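PDB 3OJL: Cap5O from Staphylococcus aureus, which probably oxidises the sugar of a UDP-linked substrate in capsular polysaccharide synthesis, as an NAD-binding member of the UDP-glucose/GDP-mannose dehydrogenase family. Local coordinates for residues G266-A271 and I332-A337; F321-K326 and A354-V359. All coordinates share one frame; numbering follows the deposited sequence.

Contact 1. Residues G266-A271 and I332-A337; sequences GGHCLA and IRESPA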
ATOM      1  N   GLY A 266      -5.498  16.184  -1.999  1.00 70.54           N
ATOM      2  CA  GLY A 266      -5.325  17.353  -2.832  1.00 72.47           C
ATOM      3  C   GLY A 266      -3.968  17.256  -3.470  1.00 82.03           C
ATOM      4  O   GLY A 266      -3.737  16.359  -4.286  1.00 81.55           O
ATOM      5  N   GLY A 267      -3.070  18.151  -3.061  1.00 83.12           N
ATOM      6  CA  GLY A 267      -1.702  18.217  -3.561  1.00 85.20           C
ATOM      7  C   GLY A 267      -1.594  18.467  -5.053  1.00 94.54           C
ATOM      8  O   GLY A 267      -2.477  18.069  -5.831  1.00 94.41           O
ATOM      9  N   HIS A 268      -0.504  19.128  -5.475  1.00 94.31           N
ATOM     10  CA  HIS A 268      -0.300  19.340  -6.902  1.00 95.65           C
ATOM     11  C   HIS A 268      -0.045  17.943  -7.491  1.00 97.84           C
ATOM     12  O   HIS A 268      -0.929  17.432  -8.177  1.00 98.08           O
ATOM     13  CB  HIS A 268       0.850  20.340  -7.183  1.00 97.90           C
ATOM     14  CG  HIS A 268       0.477  21.514  -8.060  1.00102.36           C
ATOM     15  ND1 HIS A 268      -0.701  22.238  -7.861  1.00104.48           N
ATOM     16  CD2 HIS A 268       1.177  22.096  -9.066  1.00104.75           C
ATOM     17  CE1 HIS A 268      -0.689  23.202  -8.770  1.00104.14           C
ATOM     18  NE2 HIS A 268       0.422  23.164  -9.514  1.00104.56           N
ATOM     19  N   CYS A 269       1.052  17.267  -7.061  1.00 91.75           N
ATOM     20  CA  CYS A 269       1.441  15.928  -7.502  1.00 90.24           C
ATOM     21  C   CYS A 269       0.448  14.818  -7.133  1.00 89.33           C
ATOM     22  O   CYS A 269       0.062  14.057  -8.018  1.00 88.36           O
ATOM     23  CB  CYS A 269       2.862  15.589  -7.052  1.00 91.24           C
ATOM     24  SG  CYS A 269       4.103  15.594  -8.384  1.00 95.66           S
ATOM     25  N   LEU A 270       0.028  14.719  -5.850  1.00 83.27           N
ATOM     26  CA  LEU A 270      -0.835  13.625  -5.370  1.00 81.89           C
ATOM     27  C   LEU A 270      -2.137  13.307  -6.111  1.00 83.68           C
ATOM     28  O   LEU A 270      -2.552  12.146  -6.130  1.00 82.76           O
ATOM     29  CB  LEU A 270      -1.029  13.608  -3.849  1.00 81.72           C
ATOM     30  CG  LEU A 270      -0.344  12.476  -3.057  1.00 86.16           C
ATOM     31  CD1 LEU A 270      -0.974  12.328  -1.699  1.00 89.01           C
ATOM     32  CD2 LEU A 270      -0.393  11.140  -3.776  1.00 85.99           C
ATOM     33  N   ALA A 271      -2.774  14.316  -6.708  1.00 79.19           N
ATOM     34  CA  ALA A 271      -4.000  14.123  -7.482  1.00 78.20           C
ATOM     35  C   ALA A 271      -3.699  14.137  -8.996  1.00 80.44           C
ATOM     36  O   ALA A 271      -4.459  13.554  -9.764  1.00 80.73           O
ATOM     37  CB  ALA A 271      -5.022  15.192  -7.130  1.00 78.85           C
ATOM     38  N   ILE A 332      -3.119  26.980  -1.154  1.00100.21           N
ATOM     39  CA  ILE A 332      -4.417  26.340  -1.350  1.00 99.09           C
ATOM     40  C   ILE A 332      -4.415  25.722  -2.758  1.00101.98           C
ATOM     41  O   ILE A 332      -3.710  24.732  -2.944  1.00102.40           O
ATOM     42  CB  ILE A 332      -5.649  27.230  -0.996  1.00102.02           C
ATOM     43  CG1 ILE A 332      -5.585  27.703   0.468  1.00102.24           C
ATOM     44  CG2 ILE A 332      -6.975  26.488  -1.258  1.00102.52           C
ATOM     45  CD1 ILE A 332      -6.552  28.801   0.799  1.00108.27           C
ATOM     46  N   ARG A 333      -5.127  26.322  -3.747  1.00 96.55           N
ATOM     47  CA  ARG A 333      -5.256  25.900  -5.155  1.00 95.52           C
ATOM     48  C   ARG A 333      -5.530  24.409  -5.451  1.00 98.52           C
ATOM     49  O   ARG A 333      -6.318  24.093  -6.350  1.00 98.32           O
ATOM     50  CB  ARG A 333      -4.190  26.532  -6.097  1.00 94.06           C
ATOM     51  CG  ARG A 333      -2.719  26.395  -5.701  1.00 96.45           C
ATOM     52  CD  ARG A 333      -1.795  27.037  -6.727  1.00103.35           C
ATOM     53  NE  ARG A 333      -0.375  26.741  -6.487  1.00108.64           N
ATOM     54  CZ  ARG A 333       0.569  26.758  -7.428  1.00116.29           C
ATOM     55  NH1 ARG A 333       0.259  27.045  -8.687  1.00 97.57           N
ATOM     56  NH2 ARG A 333       1.829  26.476  -7.119  1.00101.99           N
ATOM     57  N   GLU A 334      -4.892  23.516  -4.680  1.00 93.87           N
ATOM     58  CA  GLU A 334      -4.940  22.057  -4.758  1.00 93.20           C
ATOM     59  C   GLU A 334      -5.406  21.470  -3.393  1.00 95.61           C
ATOM     60  O   GLU A 334      -4.855  20.468  -2.927  1.00 95.20           O
ATOM     61  CB  GLU A 334      -3.523  21.552  -5.132  1.00 94.74           C
ATOM     62  CG  GLU A 334      -2.438  21.898  -4.107  1.00106.40           C
ATOM     63  CD  GLU A 334      -1.191  22.617  -4.584  1.00128.97           C
ATOM     64  OE1 GLU A 334      -0.095  22.292  -4.074  1.00128.14           O
ATOM     65  OE2 GLU A 334      -1.308  23.524  -5.439  1.00120.66           O
ATOM     66  N   SER A 335      -6.416  22.087  -2.755  1.00 90.57           N
ATOM     67  CA  SER A 335      -6.837  21.661  -1.425  1.00 89.39           C
ATOM     68  C   SER A 335      -8.237  21.071  -1.243  1.00 90.76           C
ATOM     69  O   SER A 335      -9.219  21.752  -1.566  1.00 89.77           O
ATOM     70  CB  SER A 335      -6.605  22.783  -0.415  1.00 93.39           C
ATOM     71  OG  SER A 335      -7.805  23.362   0.074  1.00102.48           O
ATOM     72  N   PRO A 336      -8.339  19.887  -0.560  1.00 85.91           N
ATOM     73  CA  PRO A 336      -9.666  19.328  -0.227  1.00 85.31           C
ATOM     74  C   PRO A 336     -10.377  20.156   0.852  1.00 89.73           C
ATOM     75  O   PRO A 336     -11.609  20.195   0.885  1.00 88.45           O
ATOM     76  CB  PRO A 336      -9.343  17.921   0.290  1.00 86.58           C
ATOM     77  CG  PRO A 336      -7.917  17.673  -0.084  1.00 90.78           C
ATOM     78  CD  PRO A 336      -7.266  19.003  -0.065  1.00 86.62           C
ATOM     79  N   ALA A 337      -9.590  20.835   1.719  1.00 87.87           N
ATOM     80  CA  ALA A 337     -10.046  21.706   2.806  1.00 88.31           C
ATOM     81  C   ALA A 337     -10.842  22.880   2.232  1.00 95.24           C
ATOM     82  O   ALA A 337     -11.917  23.202   2.750  1.00 94.41           O
ATOM     83  CB  ALA A 337      -8.855  22.208   3.599  1.00 88.79           C
TER

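Contact 2. Residues F321-K326 and A354-V359; sequences FGLTYK and AYDPHV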
ATOM      1  N   PHE A 321     -11.426  25.098  10.160  1.00 83.08           N
ATOM      2  CA  PHE A 321     -10.090  25.350  10.672  1.00 84.74           C
ATOM      3  C   PHE A 321      -9.105  24.718   9.684  1.00 92.72           C
ATOM      4  O   PHE A 321      -8.874  23.508   9.718  1.00 93.75           O
ATOM      5  CB  PHE A 321      -9.950  24.734  12.072  1.00 86.80           C
ATOM      6  CG  PHE A 321     -10.147  25.640  13.270  1.00 88.67           C
ATOM      7  CD1 PHE A 321      -9.322  25.529  14.385  1.00 91.90           C
ATOM      8  CD2 PHE A 321     -11.175  26.585  13.297  1.00 90.85           C
ATOM      9  CE1 PHE A 321      -9.511  26.348  15.501  1.00 92.70           C
ATOM     10  CE2 PHE A 321     -11.354  27.416  14.412  1.00 93.53           C
ATOM     11  CZ  PHE A 321     -10.517  27.291  15.503  1.00 91.66           C
ATOM     12  N   GLY A 322      -8.590  25.537   8.774  1.00 90.31           N
ATOM     13  CA  GLY A 322      -7.651  25.104   7.749  1.00 90.31           C
ATOM     14  C   GLY A 322      -8.272  25.077   6.372  1.00 95.46           C
ATOM     15  O   GLY A 322      -9.329  24.471   6.171  1.00 95.00           O
ATOM     16  N   LEU A 323      -7.625  25.758   5.419  1.00 92.93           N
ATOM     17  CA  LEU A 323      -8.078  25.833   4.032  1.00 93.03           C
ATOM     18  C   LEU A 323      -7.026  25.286   3.063  1.00 97.53           C
ATOM     19  O   LEU A 323      -7.306  25.135   1.876  1.00 97.18           O
ATOM     20  CB  LEU A 323      -8.452  27.281   3.650  1.00 93.16           C
ATOM     21  CG  LEU A 323      -9.748  27.886   4.204  1.00 97.57           C
ATOM     22  CD1 LEU A 323      -9.920  29.302   3.711  1.00 98.91           C
ATOM     23  CD2 LEU A 323     -10.971  27.088   3.782  1.00 97.81           C
ATOM     24  N   THR A 324      -5.830  24.975   3.580  1.00 94.78           N
ATOM     25  CA  THR A 324      -4.691  24.467   2.812  1.00 95.38           C
ATOM     26  C   THR A 324      -4.668  22.938   2.663  1.00102.61           C
ATOM     27  O   THR A 324      -5.224  22.218   3.499  1.00103.23           O
ATOM     28  CB  THR A 324      -3.392  25.000   3.411  1.00100.34           C
ATOM     29  OG1 THR A 324      -3.301  24.607   4.782  1.00 95.17           O
ATOM     30  CG2 THR A 324      -3.283  26.515   3.292  1.00 99.58           C
ATOM     31  N   TYR A 325      -4.004  22.454   1.598  1.00100.52           N
ATOM     32  CA  TYR A 325      -3.850  21.031   1.279  1.00101.33           C
ATOM     33  C   TYR A 325      -2.928  20.316   2.271  1.00106.12           C
ATOM     34  O   TYR A 325      -3.114  19.128   2.546  1.00106.09           O
ATOM     35  CB  TYR A 325      -3.315  20.864  -0.161  1.00103.16           C
ATOM     36  CG  TYR A 325      -1.827  21.113  -0.336  1.00106.05           C
ATOM     37  CD1 TYR A 325      -0.947  20.061  -0.571  1.00108.37           C
ATOM     38  CD2 TYR A 325      -1.297  22.399  -0.257  1.00107.08           C
ATOM     39  CE1 TYR A 325       0.422  20.283  -0.736  1.00109.84           C
ATOM     40  CE2 TYR A 325       0.070  22.631  -0.412  1.00108.11           C
ATOM     41  CZ  TYR A 325       0.926  21.570  -0.654  1.00116.28           C
ATOM     42  OH  TYR A 325       2.275  21.789  -0.817  1.00118.04           O
ATOM     43  N   LYS A 326      -1.920  21.048   2.776  1.00102.85           N
ATOM     44  CA  LYS A 326      -0.873  20.583   3.678  1.00102.73           C
ATOM     45  C   LYS A 326      -0.837  21.485   4.933  1.00108.00           C
ATOM     46  O   LYS A 326      -1.371  22.602   4.906  1.00108.10           O
ATOM     47  CB  LYS A 326       0.467  20.638   2.911  1.00104.50           C
ATOM     48  CG  LYS A 326       1.644  19.918   3.544  1.00111.64           C
ATOM     49  CD  LYS A 326       2.937  20.319   2.842  1.00118.31           C
ATOM     50  CE  LYS A 326       4.167  19.919   3.616  1.00128.20           C
ATOM     51  NZ  LYS A 326       4.400  20.786   4.803  1.00136.74           N
ATOM     52  N   ALA A 354     -14.790  31.037   8.066  1.00104.23           N
ATOM     53  CA  ALA A 354     -13.414  30.691   7.786  1.00103.26           C
ATOM     54  C   ALA A 354     -12.524  31.005   8.980  1.00105.85           C
ATOM     55  O   ALA A 354     -12.933  31.740   9.881  1.00104.97           O
ATOM     56  CB  ALA A 354     -12.939  31.443   6.555  1.00103.93           C
ATOM     57  N   TYR A 355     -11.331  30.388   9.001  1.00102.66           N
ATOM     58  CA  TYR A 355     -10.229  30.569   9.944  1.00102.88           C
ATOM     59  C   TYR A 355      -8.998  29.825   9.456  1.00107.22           C
ATOM     60  O   TYR A 355      -9.010  28.596   9.379  1.00106.27           O
ATOM     61  CB  TYR A 355     -10.566  30.201  11.408  1.00104.40           C
ATOM     62  CG  TYR A 355      -9.415  30.530  12.337  1.00106.49           C
ATOM     63  CD1 TYR A 355      -8.537  29.539  12.765  1.00108.59           C
ATOM     64  CD2 TYR A 355      -9.133  31.845  12.691  1.00107.30           C
ATOM     65  CE1 TYR A 355      -7.428  29.846  13.552  1.00109.91           C
ATOM     66  CE2 TYR A 355      -8.021  32.166  13.467  1.00108.24           C
ATOM     67  CZ  TYR A 355      -7.179  31.160  13.909  1.00117.17           C
ATOM     68  OH  TYR A 355      -6.094  31.467  14.696  1.00120.18           O
ATOM     69  N   ASP A 356      -7.942  30.576   9.118  1.00105.56           N
ATOM     70  CA  ASP A 356      -6.671  30.039   8.632  1.00106.80           C
ATOM     71  C   ASP A 356      -5.547  31.070   8.861  1.00114.53           C
ATOM     72  O   ASP A 356      -5.573  32.148   8.253  1.00114.39           O
ATOM     73  CB  ASP A 356      -6.765  29.624   7.148  1.00108.47           C
ATOM     74  CG  ASP A 356      -5.670  28.690   6.658  1.00118.15           C
ATOM     75  OD1 ASP A 356      -5.621  28.424   5.437  1.00119.51           O
ATOM     76  OD2 ASP A 356      -4.867  28.215   7.497  1.00121.91           O
ATOM     77  N   PRO A 357      -4.567  30.769   9.752  1.00112.95           N
ATOM     78  CA  PRO A 357      -3.513  31.756  10.046  1.00113.12           C
ATOM     79  C   PRO A 357      -2.440  31.914   8.971  1.00117.34           C
ATOM     80  O   PRO A 357      -1.768  32.946   8.932  1.00117.06           O
ATOM     81  CB  PRO A 357      -2.910  31.255  11.374  1.00114.75           C
ATOM     82  CG  PRO A 357      -3.758  30.082  11.815  1.00118.96           C
ATOM     83  CD  PRO A 357      -4.402  29.556  10.578  1.00114.56           C
ATOM     84  N   HIS A 358      -2.284  30.908   8.107  1.00114.23           N
ATOM     85  CA  HIS A 358      -1.237  30.880   7.092  1.00114.61           C
ATOM     86  C   HIS A 358      -1.473  31.688   5.835  1.00119.32           C
ATOM     87  O   HIS A 358      -0.615  32.493   5.475  1.00118.91           O
ATOM     88  CB  HIS A 358      -0.816  29.445   6.791  1.00115.51           C
ATOM     89  CG  HIS A 358      -0.243  28.768   7.990  1.00118.92           C
ATOM     90  ND1 HIS A 358       1.118  28.622   8.146  1.00120.72           N
ATOM     91  CD2 HIS A 358      -0.866  28.285   9.088  1.00120.61           C
ATOM     92  CE1 HIS A 358       1.280  28.029   9.316  1.00120.16           C
ATOM     93  NE2 HIS A 358       0.112  27.800   9.913  1.00120.43           N
ATOM     94  N   VAL A 359      -2.609  31.474   5.161  1.00116.41           N
ATOM     95  CA  VAL A 359      -2.926  32.213   3.940  1.00116.55           C
ATOM     96  C   VAL A 359      -3.658  33.525   4.261  1.00120.71           C
ATOM     97  O   VAL A 359      -4.452  33.586   5.209  1.00120.41           O
ATOM     98  CB  VAL A 359      -3.639  31.343   2.868  1.00120.60           C
ATOM     99  CG1 VAL A 359      -5.094  31.053   3.242  1.00120.40           C
ATOM    100  CG2 VAL A 359      -3.535  31.966   1.475  1.00120.42           C
TER

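Contact 1. Residues G266-A271 and I332-A337
Gly-266, Gly-267 and His-268 meet Arg-333, Glu-334 and Pro-336 in a polar interdomain contact, where a glycine-rich turn of the central domain lies against the loop that enters helix 336-346 of the Rossmann-like UDP-binding domain. The site borders the cofactor: the His-268 side chain is about 4 Å from the bound NAD, Cys-269 touches it, and Arg-333 is an NAD-binding residue whose side chain comes about 4 Å from that of Tyr-21, another one. The two backbones are closest at Gly-266 and Ser-335, with CA atoms 4.8 Å apart. Here the CA of Gly-266 makes a CH···O contact of 3.2 Å with the carbonyl O of Glu-334, and Gly-266 has no side chain between the two backbones. Pro-336 packs against the same glycine, its ring carbon CG lying 3.4 Å from Gly-266 N. Ser-335 turns away from the glycines and acts as the N-cap of helix 336-346, with OG bonded to Phe-338 N. Beyond the glycines, Glu-334 points toward the other segment: CG sits between backbone N and carbonyl carbon (chi1 62°), and a bend at chi2 turns the carboxylate to the imidazole of His-268. Ring and carboxylate planes are 35° apart. Glu-334 OE2 also faces Arg-333 NE at 3.5 Å, a salt bridge of charges alone because the oxygen lies well out of the guanidinium plane. The extended arginine chain carries that guanidinium on to the histidine. There His-268 CE1 lies over the centre of one guanidinium face, 4.0 Å from Arg-333 NH1. On the same ring, His-268 ND1 comes 2.8 Å from Glu-334 OE2.

Contact 2. Residues F321-K326 and A354-V359
The ring of Phe-321 carries Tyr-355 on one face: CD1 of the tyrosine stands over its centre, 3.9 Å from Phe-321 CE2. Relative to the Tyr-355 ring the phenylalanine lies obliquely, and the planes meet at 42° with centroids 5.0 Å apart, an inclined aromatic pair that is neither a stack nor a T-shape. Tyr-355 reaches this place with CG anti to its own backbone N (chi1 -175°), which also brings its CB alongside the phenylalanine ring. Helix 368-372 packs on both aromatics through Met-368, and Phe-387 meets the phenylalanine ring as well, making this a buried apolar cluster. Beside the rings the backbones are tied by a nearly straight hydrogen bond from Gly-322 N to Tyr-355 O, 3.1 Å long. One residue further on, a chi1 of -162° swings the carboxylate of Asp-356 away from the aspartate's own N and out to Leu-323, where Asp-356 OD1 accepts a weak hydrogen bond of 3.3 Å from Leu-323 N. The same oxygen is bordered by carbon: Leu-323 CB lies 3.5 Å from Asp-356 OD1, and the methyl CG2 of Thr-324 is 3.7 Å from it. Thr-324 OG1 donates to the carbonyl O of Lys-326 at 2.8 Å, a bond inside the 321-326 segment. Leu-323 and Ala-354 both touch Tyr-341 of helix 336-346, which joins the two adjacent strands. Parallel strands 317-321 and 351-353 and the helix crossing between them form a beta-alpha-beta unit, and the contact joins the loops at the C-terminal ends of those strands, as in Rossmann-like domains.

The segments of contacts 1 and 2 alternate along the chain, and their centres are 13 Å apart. They touch directly: Ser-335 OG probably hydrogen-bonds to Leu-323 O at 2.6 Å, which ties the start of helix 336-346 to the loop after strand 317-321. Ile-332 CG1 also packs 3.4 Å from Leu-323 O. Contact 2 is internal to the UDP-binding domain, whereas contact 1 sets the loop and helix start at 332-337 against the central domain beside the bound NAD. Thr-324 in contact 2 is about 9 Å from NAD-binding Arg-333, measured between side chains, so contact 2 adjoins that residue through contact 1.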